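Local coordinates for peptidase S15/CocE/NonD (Thaumarchaeota archaeon SCGC AB-539-E09, PDB 4PF1), which probably acts as a serine aminopeptidase of the alpha/beta-hydrolase fold, related to X-Pro dipeptidyl-peptidases, cleaving residues from the N-terminus of peptides, at residues 32-37 with 84-89. Sequence-based numbering, arbitrary orientation.
Sequences YTRREE and SMVVPQ
V86 pushes its two methyls against the phenol end of Y32. V86 CG2 lies over one face of the ring, 4.0 Å from Y32 CZ, while V86 CG1 comes up to the hydroxyl, 3.4 Å from Y32 OH. The CB bond of Y32 leaves the strand on the V86 side, and CG, set between the backbone N and carbonyl carbon (chi1 70°), then turns one ring face to V86 CG2. R34, two residues on and on the same side of the strand, runs out extended and then bends at chi3 (-71°). Its guanidinium meets the valine edge-on, with R34 NH2 4.0 Å from V86 CB. That same R34 NH2 makes a weak but nearly straight hydrogen bond to Y32 OH (3.5 Å). The stronger polar partners are backbone carbonyls: S80 O for the tyrosine hydroxyl and T75 O for R34 NH2. A leucine in place of Y32 would probably leave S80 O without its hydroxyl partner and strip V86 of the ring face it packs against. Altogether, strand 32-40, the outermost strand, within this chain, of the central mixed sheet of this alpha/beta-hydrolase fold, packs on V86 of the short helical turn 83-86 and is hydrogen-bonded to the loop before it.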
loop_
_atom_site.group_PDB
_atom_site.type_symbol
_atom_site.label_atom_id
_atom_site.label_comp_id
_atom_site.label_asym_id
_atom_site.label_seq_id
_atom_site.Cartn_x
_atom_site.Cartn_y
_atom_site.Cartn_z
ATOM N N TYR A 32 -15.500 28.854 -16.979
ATOM C CA TYR A 32 -16.773 29.096 -16.299
ATOM C C TYR A 32 -16.739 30.421 -15.534
ATOM O O TYR A 32 -15.662 30.884 -15.156
ATOM C CB TYR A 32 -17.104 27.930 -15.332
ATOM C CG TYR A 32 -16.205 27.862 -14.111
ATOM C CD1 TYR A 32 -14.949 27.262 -14.176
ATOM C CD2 TYR A 32 -16.616 28.384 -12.886
ATOM C CE1 TYR A 32 -14.113 27.210 -13.061
ATOM C CE2 TYR A 32 -15.789 28.334 -11.763
ATOM C CZ TYR A 32 -14.541 27.738 -11.853
ATOM O OH TYR A 32 -13.728 27.673 -10.745
ATOM N N THR A 33 -17.924 30.997 -15.257
ATOM C CA THR A 33 -18.054 32.217 -14.462
ATOM C C THR A 33 -18.724 31.858 -13.131
ATOM O O THR A 33 -19.673 31.070 -13.106
ATOM C CB THR A 33 -18.812 33.298 -15.248
ATOM O OG1 THR A 33 -18.078 33.597 -16.435
ATOM C CG2 THR A 33 -19.015 34.580 -14.447
ATOM N N ARG A 34 -18.206 32.410 -12.027
ATOM C CA ARG A 34 -18.723 32.150 -10.690
ATOM C C ARG A 34 -19.480 33.375 -10.170
ATOM O O ARG A 34 -18.870 34.415 -9.908
ATOM C CB ARG A 34 -17.568 31.763 -9.746
ATOM C CG ARG A 34 -18.002 31.288 -8.360
ATOM C CD ARG A 34 -16.801 30.980 -7.481
ATOM N NE ARG A 34 -16.109 29.761 -7.909
ATOM C CZ ARG A 34 -16.369 28.547 -7.431
ATOM N NH1 ARG A 34 -17.290 28.380 -6.490
ATOM N NH2 ARG A 34 -15.703 27.494 -7.884
ATOM N N ARG A 35 -20.816 33.257 -10.052
ATOM C CA ARG A 35 -21.679 34.327 -9.545
ATOM C C ARG A 35 -22.120 34.019 -8.118
ATOM O O ARG A 35 -22.749 32.988 -7.875
ATOM C CB ARG A 35 -22.903 34.526 -10.453
ATOM C CG ARG A 35 -22.722 35.617 -11.493
ATOM C CD ARG A 35 -24.017 35.913 -12.230
ATOM N NE ARG A 35 -24.953 36.691 -11.414
ATOM C CZ ARG A 35 -26.038 37.294 -11.892
ATOM N NH1 ARG A 35 -26.331 37.223 -13.185
ATOM N NH2 ARG A 35 -26.834 37.978 -11.082
ATOM N N GLU A 36 -21.771 34.903 -7.172
ATOM C CA GLU A 36 -22.128 34.745 -5.761
ATOM C C GLU A 36 -23.231 35.737 -5.419
ATOM O O GLU A 36 -23.027 36.953 -5.521
ATOM C CB GLU A 36 -20.897 34.927 -4.860
ATOM C CG GLU A 36 -19.809 33.895 -5.127
ATOM C CD GLU A 36 -18.564 34.013 -4.271
ATOM O OE1 GLU A 36 -17.984 35.123 -4.204
ATOM O OE2 GLU A 36 -18.132 32.978 -3.717
ATOM N N GLU A 37 -24.428 35.223 -5.098
ATOM C CA GLU A 37 -25.585 36.079 -4.850
ATOM C C GLU A 37 -26.248 35.805 -3.508
ATOM O O GLU A 37 -26.418 34.649 -3.119
ATOM C CB GLU A 37 -26.625 35.912 -5.978
ATOM C CG GLU A 37 -26.119 36.298 -7.362
ATOM C CD GLU A 37 -25.981 37.785 -7.641
ATOM O OE1 GLU A 37 -26.640 38.590 -6.945
ATOM O OE2 GLU A 37 -25.234 38.140 -8.579
ATOM N N SER A 84 -15.264 21.257 -14.714
ATOM C CA SER A 84 -15.286 19.814 -14.477
ATOM C C SER A 84 -14.605 19.414 -13.152
ATOM O O SER A 84 -14.942 18.373 -12.586
ATOM C CB SER A 84 -14.597 19.090 -15.631
ATOM O OG SER A 84 -13.260 19.540 -15.788
ATOM N N MET A 85 -13.646 20.235 -12.673
ATOM C CA MET A 85 -12.842 19.947 -11.480
ATOM C C MET A 85 -13.370 20.590 -10.182
ATOM O O MET A 85 -12.981 20.148 -9.100
ATOM C CB MET A 85 -11.389 20.399 -11.704
ATOM C CG MET A 85 -10.678 19.662 -12.824
ATOM S SD MET A 85 -10.275 17.948 -12.409
ATOM C CE MET A 85 -8.955 18.190 -11.201
ATOM N N VAL A 86 -14.209 21.642 -10.278
ATOM C CA VAL A 86 -14.706 22.354 -9.087
ATOM C C VAL A 86 -16.010 21.745 -8.533
ATOM O O VAL A 86 -16.280 21.869 -7.339
ATOM C CB VAL A 86 -14.873 23.886 -9.318
ATOM C CG1 VAL A 86 -13.520 24.573 -9.471
ATOM C CG2 VAL A 86 -15.782 24.190 -10.512
ATOM N N VAL A 87 -16.811 21.111 -9.391
ATOM C CA VAL A 87 -18.112 20.566 -8.996
ATOM C C VAL A 87 -17.996 19.175 -8.341
ATOM O O VAL A 87 -17.094 18.405 -8.693
ATOM C CB VAL A 87 -19.099 20.523 -10.202
ATOM C CG1 VAL A 87 -19.457 21.927 -10.666
ATOM C CG2 VAL A 87 -18.544 19.690 -11.361
ATOM N N PRO A 88 -18.955 18.789 -7.448
ATOM C CA PRO A 88 -18.948 17.408 -6.927
ATOM C C PRO A 88 -19.116 16.407 -8.074
ATOM O O PRO A 88 -19.688 16.762 -9.112
ATOM C CB PRO A 88 -20.152 17.381 -5.974
ATOM C CG PRO A 88 -20.428 18.826 -5.658
ATOM C CD PRO A 88 -20.112 19.546 -6.926
ATOM N N GLN A 89 -18.598 15.176 -7.909
ATOM C CA GLN A 89 -18.668 14.121 -8.933
ATOM C C GLN A 89 -20.111 13.860 -9.393
ATOM O O GLN A 89 -20.319 13.471 -10.537
ATOM C CB GLN A 89 -18.023 12.819 -8.424
ATOM C CG GLN A 89 -16.499 12.876 -8.389
ATOM C CD GLN A 89 -15.915 11.958 -7.346
ATOM O OE1 GLN A 89 -16.014 12.203 -6.136
ATOM N NE2 GLN A 89 -15.262 10.895 -7.793
#